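Local coordinates for RimK-related lysine biosynthesis protein (Thermococcus kodakarensis, PDB 5K2M), which probably ligates an amino acid to a carrier substrate at the expense of ATP in lysine biosynthesis, binding the nucleotide with magnesium as an ATP-grasp enzyme, at residues 169-173 / 185-189; 225-229 / 241-246. All coordinates share one frame; numbering follows the deposited sequence.

In the fold
Contact 1 and contact 2 are two antiparallel hairpin pairings in one five-stranded sheet of the ATP-grasp domain, where strands 170-177 and 225-233 run side by side. Contact 2 lies close to the centre of the chain and is buried throughout; the centre of contact 1 lies about 15 Å from that of the chain, and its Arg170, Tyr186 and Tyr188 reach partly exposed ground. Both turn one face to ADP. Contact 1 supplies arginines and the aspartate that takes the ribose hydroxyl, whereas contact 2 supplies the acidic and amide oxygens that hold two magnesium ions. The two chemistries meet at Asp229, whose carboxylate is joined by Arg173 and Arg187.

Contact 1: residues 169-173 / 185-189; sequences GRDIR and IYRYS. With ADP (adenosine-5'-diphosphate), chain O; PO4 (phosphate ion), chain P.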
ATOM      1  N   GLY A 169     -47.105  28.730 -41.019  1.00 50.32           N
ATOM      2  CA  GLY A 169     -47.588  27.346 -41.104  1.00 49.23           C
ATOM      3  C   GLY A 169     -46.533  26.297 -41.426  1.00 48.57           C
ATOM      4  O   GLY A 169     -46.867  25.171 -41.784  1.00 48.34           O
ATOM      5  N   ARG A 170     -45.260  26.650 -41.268  1.00 48.19           N
ATOM      6  CA  ARG A 170     -44.156  25.768 -41.653  1.00 47.01           C
ATOM      7  C   ARG A 170     -42.842  26.283 -41.101  1.00 45.95           C
ATOM      8  O   ARG A 170     -42.721  27.446 -40.727  1.00 47.29           O
ATOM      9  CB  ARG A 170     -44.027  25.710 -43.178  1.00 46.95           C
ATOM     10  CG  ARG A 170     -43.546  27.031 -43.773  1.00 48.13           C
ATOM     11  CD  ARG A 170     -43.735  27.130 -45.274  1.00 48.25           C
ATOM     12  NE  ARG A 170     -43.065  28.311 -45.806  1.00 49.49           N
ATOM     13  CZ  ARG A 170     -43.067  28.673 -47.089  1.00 51.90           C
ATOM     14  NH1 ARG A 170     -43.707  27.951 -48.001  1.00 52.01           N
ATOM     15  NH2 ARG A 170     -42.420  29.767 -47.472  1.00 52.96           N
ATOM     16  N   ASP A 171     -41.839  25.419 -41.088  1.00 44.95           N
ATOM     17  CA  ASP A 171     -40.478  25.873 -40.900  1.00 43.95           C
ATOM     18  C   ASP A 171     -39.590  25.192 -41.927  1.00 43.18           C
ATOM     19  O   ASP A 171     -40.088  24.516 -42.833  1.00 41.37           O
ATOM     20  CB  ASP A 171     -40.018  25.695 -39.450  1.00 45.17           C
ATOM     21  CG  ASP A 171     -39.614  24.278 -39.107  1.00 44.51           C
ATOM     22  OD1 ASP A 171     -40.029  23.325 -39.787  1.00 43.92           O
ATOM     23  OD2 ASP A 171     -38.873  24.124 -38.114  1.00 48.21           O
ATOM     24  N   ILE A 172     -38.285  25.402 -41.810  1.00 43.31           N
ATOM     25  CA  ILE A 172     -37.344  24.988 -42.856  1.00 42.84           C
ATOM     26  C   ILE A 172     -36.315  24.074 -42.238  1.00 40.58           C
ATOM     27  O   ILE A 172     -35.830  24.325 -41.144  1.00 39.61           O
ATOM     28  CB  ILE A 172     -36.649  26.213 -43.496  1.00 43.90           C
ATOM     29  CG1 ILE A 172     -37.665  27.027 -44.305  1.00 43.82           C
ATOM     30  CG2 ILE A 172     -35.463  25.794 -44.377  1.00 43.88           C
ATOM     31  CD1 ILE A 172     -37.262  28.482 -44.469  1.00 45.42           C
ATOM     32  N   ARG A 173     -36.009  23.000 -42.945  1.00 41.31           N
ATOM     33  CA  ARG A 173     -34.986  22.076 -42.536  1.00 40.91           C
ATOM     34  C   ARG A 173     -33.964  21.960 -43.657  1.00 39.91           C
ATOM     35  O   ARG A 173     -34.297  21.494 -44.735  1.00 38.35           O
ATOM     36  CB  ARG A 173     -35.634  20.729 -42.249  1.00 43.15           C
ATOM     37  CG  ARG A 173     -34.652  19.590 -42.126  1.00 47.78           C
ATOM     38  CD  ARG A 173     -33.687  19.805 -40.970  1.00 51.12           C
ATOM     39  NE  ARG A 173     -33.406  18.502 -40.388  1.00 58.47           N
ATOM     40  CZ  ARG A 173     -33.661  18.110 -39.147  1.00 56.53           C
ATOM     41  NH1 ARG A 173     -34.172  18.916 -38.225  1.00 53.67           N
ATOM     42  NH2 ARG A 173     -33.332  16.874 -38.821  1.00 64.97           N
ATOM     43  N   ILE A 185     -35.829  21.480 -47.174  1.00 41.62           N
ATOM     44  CA  ILE A 185     -37.269  21.249 -47.276  1.00 41.92           C
ATOM     45  C   ILE A 185     -38.036  22.219 -46.388  1.00 43.54           C
ATOM     46  O   ILE A 185     -37.481  22.767 -45.430  1.00 41.93           O
ATOM     47  CB  ILE A 185     -37.662  19.830 -46.824  1.00 41.77           C
ATOM     48  CG1 ILE A 185     -37.198  19.565 -45.375  1.00 41.32           C
ATOM     49  CG2 ILE A 185     -37.069  18.799 -47.763  1.00 42.27           C
ATOM     50  CD1 ILE A 185     -37.829  18.344 -44.729  1.00 40.91           C
ATOM     51  N   TYR A 186     -39.305  22.437 -46.723  1.00 44.30           N
ATOM     52  CA  TYR A 186     -40.242  23.007 -45.783  1.00 46.97           C
ATOM     53  C   TYR A 186     -40.850  21.828 -45.021  1.00 48.36           C
ATOM     54  O   TYR A 186     -40.993  20.741 -45.585  1.00 49.28           O
ATOM     55  CB  TYR A 186     -41.335  23.805 -46.494  1.00 48.68           C
ATOM     56  CG  TYR A 186     -40.827  25.017 -47.254  1.00 49.34           C
ATOM     57  CD1 TYR A 186     -40.372  26.142 -46.579  1.00 49.03           C
ATOM     58  CD2 TYR A 186     -40.821  25.042 -48.654  1.00 49.65           C
ATOM     59  CE1 TYR A 186     -39.905  27.250 -47.275  1.00 50.14           C
ATOM     60  CE2 TYR A 186     -40.355  26.140 -49.356  1.00 50.13           C
ATOM     61  CZ  TYR A 186     -39.903  27.240 -48.660  1.00 50.88           C
ATOM     62  OH  TYR A 186     -39.444  28.332 -49.344  1.00 54.66           O
ATOM     63  N   ARG A 187     -41.159  22.036 -43.743  1.00 47.56           N
ATOM     64  CA  ARG A 187     -41.970  21.111 -42.959  1.00 47.08           C
ATOM     65  C   ARG A 187     -43.281  21.814 -42.600  1.00 47.62           C
ATOM     66  O   ARG A 187     -43.287  22.709 -41.757  1.00 47.26           O
ATOM     67  CB  ARG A 187     -41.233  20.680 -41.689  1.00 47.69           C
ATOM     68  CG  ARG A 187     -39.957  19.885 -41.933  1.00 48.51           C
ATOM     69  CD  ARG A 187     -39.292  19.442 -40.640  1.00 48.20           C
ATOM     70  NE  ARG A 187     -38.743  20.566 -39.881  1.00 48.05           N
ATOM     71  CZ  ARG A 187     -37.857  20.460 -38.887  1.00 47.16           C
ATOM     72  NH1 ARG A 187     -37.381  19.281 -38.498  1.00 47.27           N
ATOM     73  NH2 ARG A 187     -37.421  21.554 -38.286  1.00 47.37           N
ATOM     74  N   TYR A 188     -44.373  21.418 -43.258  1.00 47.42           N
ATOM     75  CA  TYR A 188     -45.696  22.025 -43.071  1.00 47.92           C
ATOM     76  C   TYR A 188     -46.490  21.327 -41.968  1.00 48.66           C
ATOM     77  O   TYR A 188     -46.447  20.107 -41.836  1.00 46.26           O
ATOM     78  CB  TYR A 188     -46.522  21.954 -44.373  1.00 49.08           C
ATOM     79  CG  TYR A 188     -46.102  22.931 -45.456  1.00 49.07           C
ATOM     80  CD1 TYR A 188     -46.597  24.230 -45.476  1.00 49.03           C
ATOM     81  CD2 TYR A 188     -45.213  22.555 -46.462  1.00 49.50           C
ATOM     82  CE1 TYR A 188     -46.217  25.129 -46.462  1.00 50.04           C
ATOM     83  CE2 TYR A 188     -44.825  23.449 -47.450  1.00 49.73           C
ATOM     84  CZ  TYR A 188     -45.335  24.733 -47.445  1.00 50.53           C
ATOM     85  OH  TYR A 188     -44.966  25.624 -48.418  1.00 52.87           O
ATOM     86  N   SER A 189     -47.252  22.108 -41.211  1.00 49.66           N
ATOM     87  CA  SER A 189     -48.159  21.562 -40.206  1.00 50.09           C
ATOM     88  C   SER A 189     -49.197  22.612 -39.856  1.00 51.89           C
ATOM     89  O   SER A 189     -48.927  23.804 -39.924  1.00 52.05           O
ATOM     90  CB  SER A 189     -47.394  21.145 -38.942  1.00 48.63           C
ATOM     91  OG  SER A 189     -48.260  20.616 -37.949  1.00 47.50           O
TER
HETATM   92  PB  ADP O 301     -36.489  19.764 -31.487  1.00 39.40           P
HETATM   93  O1B ADP O 301     -36.910  19.670 -32.927  1.00 38.60           O
HETATM   94  O2B ADP O 301     -37.381  19.011 -30.529  1.00 35.17           O
HETATM   95  O3B ADP O 301     -35.033  19.476 -31.216  1.00 37.34           O
HETATM   96  PA  ADP O 301     -37.003  22.565 -32.010  1.00 36.71           P
HETATM   97  O1A ADP O 301     -36.494  22.319 -33.417  1.00 38.17           O
HETATM   98  O2A ADP O 301     -36.478  23.791 -31.335  1.00 32.63           O
HETATM   99  O3A ADP O 301     -36.744  21.303 -31.052  1.00 36.49           O
HETATM  100  O5' ADP O 301     -38.604  22.656 -32.030  1.00 33.36           O
HETATM  101  C5' ADP O 301     -39.388  21.747 -32.770  1.00 32.34           C
HETATM  102  C4' ADP O 301     -40.354  22.508 -33.662  1.00 33.10           C
HETATM  103  O4' ADP O 301     -41.213  23.319 -32.852  1.00 31.75           O
HETATM  104  C3' ADP O 301     -39.702  23.443 -34.668  1.00 32.87           C
HETATM  105  O3' ADP O 301     -39.402  22.774 -35.903  1.00 32.72           O
HETATM  106  C2' ADP O 301     -40.774  24.504 -34.830  1.00 31.13           C
HETATM  107  O2' ADP O 301     -41.786  24.105 -35.752  1.00 30.90           O
HETATM  108  C1' ADP O 301     -41.423  24.583 -33.470  1.00 31.29           C
HETATM  109  N9  ADP O 301     -40.784  25.631 -32.661  1.00 31.00           N
HETATM  110  C8  ADP O 301     -39.737  25.472 -31.825  1.00 31.58           C
HETATM  111  N7  ADP O 301     -39.381  26.634 -31.249  1.00 31.45           N
HETATM  112  C5  ADP O 301     -40.215  27.568 -31.741  1.00 30.78           C
HETATM  113  C6  ADP O 301     -40.411  29.003 -31.543  1.00 29.16           C
HETATM  114  N6  ADP O 301     -39.615  29.692 -30.697  1.00 28.90           N
HETATM  115  N1  ADP O 301     -41.403  29.595 -32.237  1.00 28.90           N
HETATM  116  C2  ADP O 301     -42.197  28.924 -33.082  1.00 29.36           C
HETATM  117  N3  ADP O 301     -42.084  27.616 -33.314  1.00 29.48           N
HETATM  118  C4  ADP O 301     -41.132  26.903 -32.677  1.00 30.68           C
HETATM  119  P   PO4 P 302     -35.280  17.558 -34.856  1.00 39.49           P
HETATM  120  O1  PO4 P 302     -35.812  18.892 -35.324  1.00 40.05           O
HETATM  121  O2  PO4 P 302     -36.372  16.499 -34.833  1.00 43.35           O
HETATM  122  O3  PO4 P 302     -34.197  17.133 -35.817  1.00 43.04           O
HETATM  123  O4  PO4 P 302     -34.743  17.671 -33.461  1.00 44.32           O
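Strands 170-173 and 185-188 pair antiparallel, their axes 4.5 Å apart at closest approach, with Asp171-Arg187 and Arg173-Ile185 as hydrogen-bonded pairs and Arg170-Tyr188 and Ile172-Tyr186 as non-hydrogen-bonded ones. On the face carrying Asp171, Arg187 grips the carboxylate side-on: NE bonds OD1 at 3.0 Å and NH2 forms a salt bridge to OD2, both oxygens met on the syn side and the flat groups nearly coplanar. OD2 also accepts the ADP ribose hydroxyl O3' at 2.6 Å, and Thr194 bonds OD1, fixing the rotation of this short acid while it holds the sugar. A methionine in place of Arg187 would probably leave the Asp171 carboxylate without its two-pronged charged partner, with Thr194 and the ribose to keep it from turning, and take one arginine from Asp229. The two strands form the hairpin 170-177/180-188 of the ATP-grasp domain, lining one side of its nucleotide pocket. Arg173 NH1 comes within 3.2 Å of Arg187 NH1 but also donates to phosphate O3 at 3.0 Å, and Asp229 pairs with both arginines, consistent with a pocket made for an anion; the phosphate probably comes from the crystallisation liquor. On the opposite face, with CG between backbone N and carbonyl carbon (chi1 69°) and the chain extended beyond, Arg170 runs alongside Tyr186 and lays its guanidinium on the ring in a cation-pi stack, planes 14° apart. Its NH1 reaches Tyr188 OH at 2.7 Å in the guanidinium plane, NH2 pairs with Glu232, and CB lies over the Tyr188 ring in a CH-pi contact. Ile172 CG1 packs 3.6 Å from Tyr186 CD1.

Contact 2: residues 225-229 / 241-246; sequences ALAID and EVNPNM. With MG (magnesium ion), chain R; MG (magnesium ion), chain Q; ADP (adenosine-5'-diphosphate), chain O.
Two magnesium ions share OE1 of Glu241 on the face of the strand pair that carries Asp229, Glu241 and Asn243. The first ion takes Glu241 OE1, Asp229 OD2 at 2.0 Å and the ADP oxygens O1A and O1B. The second is held by both Glu241 oxygens, by Asn243 OD1 at 2.0 Å and by ADP O3B; a water and an oxygen of the bound phosphate complete each set. With CG anti to the backbone N (chi1 -171°), the extended Glu241 chain carries its carboxylate out to the two ions, where OE1 bridges them and OE2 chelates the second; Asp229 gives one oxygen to the first. The two carboxylates stand nearly perpendicular, and the metal explains why Asp229 OD2 and Glu241 OE1 approach to 2.9 Å. Asparagine suits position 243: OD1 goes to magnesium while ND2 makes weak hydrogen bonds to Glu241 OE1 and Ala227 O. Lys83 bonds Glu241 OE2, and Arg173 and Arg187 pair with Asp229, probably offsetting its negative charge. The antiparallel backbone is tied by Asp229 N to Glu241 O, 2.9 Å and nearly straight, and by Ala227 N to Asn243 O. Small Ala227 lets Met246 CB come to 3.8 Å from its CB, and the methionine's CE lies against Leu226 N. On the other face Ile228 CG1 packs on Val242 CG1. This hairpin of strands 225-233 and 236-243 is flanked by strand 170-177, next to 225-233, and by helix 74-80, which covers Leu226, Val242 and Pro244.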
ATOM      1  N   ALA A 225     -21.596  17.040 -40.131  1.00 40.20           N
ATOM      2  CA  ALA A 225     -22.796  16.960 -40.933  1.00 39.28           C
ATOM      3  C   ALA A 225     -23.952  17.394 -40.050  1.00 39.46           C
ATOM      4  O   ALA A 225     -24.206  16.771 -39.026  1.00 38.30           O
ATOM      5  CB  ALA A 225     -22.991  15.546 -41.392  1.00 38.61           C
ATOM      6  N   LEU A 226     -24.623  18.475 -40.433  1.00 38.62           N
ATOM      7  CA  LEU A 226     -25.660  19.078 -39.606  1.00 40.64           C
ATOM      8  C   LEU A 226     -26.977  19.236 -40.345  1.00 40.49           C
ATOM      9  O   LEU A 226     -27.011  19.687 -41.494  1.00 39.17           O
ATOM     10  CB  LEU A 226     -25.205  20.454 -39.084  1.00 41.19           C
ATOM     11  CG  LEU A 226     -24.079  20.488 -38.042  1.00 41.64           C
ATOM     12  CD1 LEU A 226     -23.704  21.931 -37.734  1.00 42.62           C
ATOM     13  CD2 LEU A 226     -24.442  19.744 -36.759  1.00 42.11           C
ATOM     14  N   ALA A 227     -28.061  18.867 -39.664  1.00 40.62           N
ATOM     15  CA  ALA A 227     -29.400  19.259 -40.079  1.00 40.95           C
ATOM     16  C   ALA A 227     -29.759  20.500 -39.303  1.00 40.31           C
ATOM     17  O   ALA A 227     -29.763  20.494 -38.081  1.00 40.06           O
ATOM     18  CB  ALA A 227     -30.405  18.160 -39.806  1.00 42.35           C
ATOM     19  N   ILE A 228     -30.067  21.558 -40.028  1.00 39.80           N
ATOM     20  CA  ILE A 228     -30.296  22.857 -39.449  1.00 40.59           C
ATOM     21  C   ILE A 228     -31.782  23.190 -39.559  1.00 39.80           C
ATOM     22  O   ILE A 228     -32.402  22.893 -40.580  1.00 39.41           O
ATOM     23  CB  ILE A 228     -29.439  23.902 -40.182  1.00 42.97           C
ATOM     24  CG1 ILE A 228     -27.968  23.464 -40.134  1.00 42.85           C
ATOM     25  CG2 ILE A 228     -29.632  25.285 -39.553  1.00 44.30           C
ATOM     26  CD1 ILE A 228     -27.085  24.122 -41.155  1.00 44.60           C
ATOM     27  N   ASP A 229     -32.345  23.762 -38.490  1.00 38.99           N
ATOM     28  CA  ASP A 229     -33.746  24.216 -38.458  1.00 40.56           C
ATOM     29  C   ASP A 229     -33.835  25.740 -38.540  1.00 40.65           C
ATOM     30  O   ASP A 229     -33.276  26.434 -37.694  1.00 39.62           O
ATOM     31  CB  ASP A 229     -34.429  23.807 -37.158  1.00 41.41           C
ATOM     32  CG  ASP A 229     -34.523  22.302 -36.976  1.00 43.20           C
ATOM     33  OD1 ASP A 229     -33.759  21.552 -37.613  1.00 44.65           O
ATOM     34  OD2 ASP A 229     -35.370  21.875 -36.161  1.00 45.05           O
ATOM     35  N   GLU A 241     -32.092  25.905 -34.413  1.00 39.76           N
ATOM     36  CA  GLU A 241     -31.442  24.747 -33.863  1.00 42.17           C
ATOM     37  C   GLU A 241     -30.575  24.077 -34.917  1.00 38.93           C
ATOM     38  O   GLU A 241     -30.826  24.230 -36.104  1.00 38.34           O
ATOM     39  CB  GLU A 241     -32.546  23.784 -33.464  1.00 45.36           C
ATOM     40  CG  GLU A 241     -32.058  22.612 -32.690  1.00 51.31           C
ATOM     41  CD  GLU A 241     -32.898  21.381 -32.865  1.00 50.93           C
ATOM     42  OE1 GLU A 241     -33.754  21.282 -33.775  1.00 51.38           O
ATOM     43  OE2 GLU A 241     -32.641  20.474 -32.077  1.00 53.70           O
ATOM     44  N   VAL A 242     -29.574  23.325 -34.475  1.00 40.09           N
ATOM     45  CA  VAL A 242     -28.814  22.418 -35.342  1.00 41.14           C
ATOM     46  C   VAL A 242     -28.879  21.014 -34.720  1.00 41.27           C
ATOM     47  O   VAL A 242     -29.074  20.892 -33.518  1.00 42.72           O
ATOM     48  CB  VAL A 242     -27.357  22.900 -35.530  1.00 42.86           C
ATOM     49  CG1 VAL A 242     -27.334  24.270 -36.210  1.00 43.35           C
ATOM     50  CG2 VAL A 242     -26.621  22.978 -34.202  1.00 42.88           C
ATOM     51  N   ASN A 243     -28.736  19.970 -35.537  1.00 38.30           N
ATOM     52  CA  ASN A 243     -28.922  18.583 -35.087  1.00 37.05           C
ATOM     53  C   ASN A 243     -27.803  17.686 -35.604  1.00 37.65           C
ATOM     54  O   ASN A 243     -27.643  17.565 -36.813  1.00 39.91           O
ATOM     55  CB  ASN A 243     -30.242  18.052 -35.611  1.00 37.45           C
ATOM     56  CG  ASN A 243     -31.434  18.763 -35.021  1.00 39.86           C
ATOM     57  OD1 ASN A 243     -31.873  18.445 -33.906  1.00 39.86           O
ATOM     58  ND2 ASN A 243     -31.994  19.718 -35.772  1.00 40.74           N
ATOM     59  N   PRO A 244     -27.026  17.056 -34.702  1.00 37.40           N
ATOM     60  CA  PRO A 244     -25.873  16.243 -35.105  1.00 37.75           C
ATOM     61  C   PRO A 244     -26.112  14.755 -35.417  1.00 38.12           C
ATOM     62  O   PRO A 244     -25.152  14.057 -35.741  1.00 37.91           O
ATOM     63  CB  PRO A 244     -24.935  16.384 -33.910  1.00 39.28           C
ATOM     64  CG  PRO A 244     -25.854  16.498 -32.748  1.00 39.51           C
ATOM     65  CD  PRO A 244     -27.087  17.217 -33.237  1.00 38.38           C
ATOM     66  N   ASN A 245     -27.337  14.255 -35.321  1.00 39.63           N
ATOM     67  CA  ASN A 245     -27.641  12.894 -35.806  1.00 43.49           C
ATOM     68  C   ASN A 245     -28.817  12.961 -36.759  1.00 43.65           C
ATOM     69  O   ASN A 245     -29.885  12.418 -36.503  1.00 44.53           O
ATOM     70  CB  ASN A 245     -27.928  11.913 -34.655  1.00 46.98           C
ATOM     71  CG  ASN A 245     -27.940  10.434 -35.113  1.00 52.95           C
ATOM     72  OD1 ASN A 245     -27.595  10.101 -36.255  1.00 52.33           O
ATOM     73  ND2 ASN A 245     -28.341   9.543 -34.205  1.00 55.16           N
ATOM     74  N   MET A 246     -28.599  13.655 -37.862  1.00 43.93           N
ATOM     75  CA  MET A 246     -29.655  13.967 -38.829  1.00 44.62           C
ATOM     76  C   MET A 246     -30.525  12.781 -39.266  1.00 44.37           C
ATOM     77  O   MET A 246     -30.025  11.714 -39.631  1.00 43.98           O
ATOM     78  CB  MET A 246     -29.027  14.615 -40.065  1.00 45.89           C
ATOM     79  CG  MET A 246     -27.978  13.763 -40.769  1.00 46.91           C
ATOM     80  SD  MET A 246     -27.333  14.489 -42.292  1.00 49.77           S
ATOM     81  CE  MET A 246     -26.723  16.045 -41.675  1.00 48.72           C
TER
HETATM   82 MG    MG R 304     -33.511  18.925 -32.830  1.00 42.03          MG
HETATM   83 MG    MG Q 303     -35.878  20.753 -34.565  1.00 37.02          MG
HETATM   84  PB  ADP O 301     -36.489  19.764 -31.487  1.00 39.40           P
HETATM   85  O1B ADP O 301     -36.910  19.670 -32.927  1.00 38.60           O
HETATM   86  O2B ADP O 301     -37.381  19.011 -30.529  1.00 35.17           O
HETATM   87  O3B ADP O 301     -35.033  19.476 -31.216  1.00 37.34           O
HETATM   88  PA  ADP O 301     -37.003  22.565 -32.010  1.00 36.71           P
HETATM   89  O1A ADP O 301     -36.494  22.319 -33.417  1.00 38.17           O
HETATM   90  O2A ADP O 301     -36.478  23.791 -31.335  1.00 32.63           O
HETATM   91  O3A ADP O 301     -36.744  21.303 -31.052  1.00 36.49           O
HETATM   92  O5' ADP O 301     -38.604  22.656 -32.030  1.00 33.36           O
HETATM   93  C5' ADP O 301     -39.388  21.747 -32.770  1.00 32.34           C
HETATM   94  C4' ADP O 301     -40.354  22.508 -33.662  1.00 33.10           C
HETATM   95  O4' ADP O 301     -41.213  23.319 -32.852  1.00 31.75           O
HETATM   96  C3' ADP O 301     -39.702  23.443 -34.668  1.00 32.87           C
HETATM   97  O3' ADP O 301     -39.402  22.774 -35.903  1.00 32.72           O
HETATM   98  C2' ADP O 301     -40.774  24.504 -34.830  1.00 31.13           C
HETATM   99  O2' ADP O 301     -41.786  24.105 -35.752  1.00 30.90           O
HETATM  100  C1' ADP O 301     -41.423  24.583 -33.470  1.00 31.29           C
HETATM  101  N9  ADP O 301     -40.784  25.631 -32.661  1.00 31.00           N
HETATM  102  C8  ADP O 301     -39.737  25.472 -31.825  1.00 31.58           C
HETATM  103  N7  ADP O 301     -39.381  26.634 -31.249  1.00 31.45           N
HETATM  104  C5  ADP O 301     -40.215  27.568 -31.741  1.00 30.78           C
HETATM  105  C6  ADP O 301     -40.411  29.003 -31.543  1.00 29.16           C
HETATM  106  N6  ADP O 301     -39.615  29.692 -30.697  1.00 28.90           N
HETATM  107  N1  ADP O 301     -41.403  29.595 -32.237  1.00 28.90           N
HETATM  108  C2  ADP O 301     -42.197  28.924 -33.082  1.00 29.36           C
HETATM  109  N3  ADP O 301     -42.084  27.616 -33.314  1.00 29.48           N
HETATM  110  C4  ADP O 301     -41.132  26.903 -32.677  1.00 30.68           C
HETATM  111  O   HOH W   1     -37.744  20.741 -35.636  1.00 42.68           O
HETATM  112  O   HOH W   2     -32.432  17.897 -31.200  1.00 45.03           O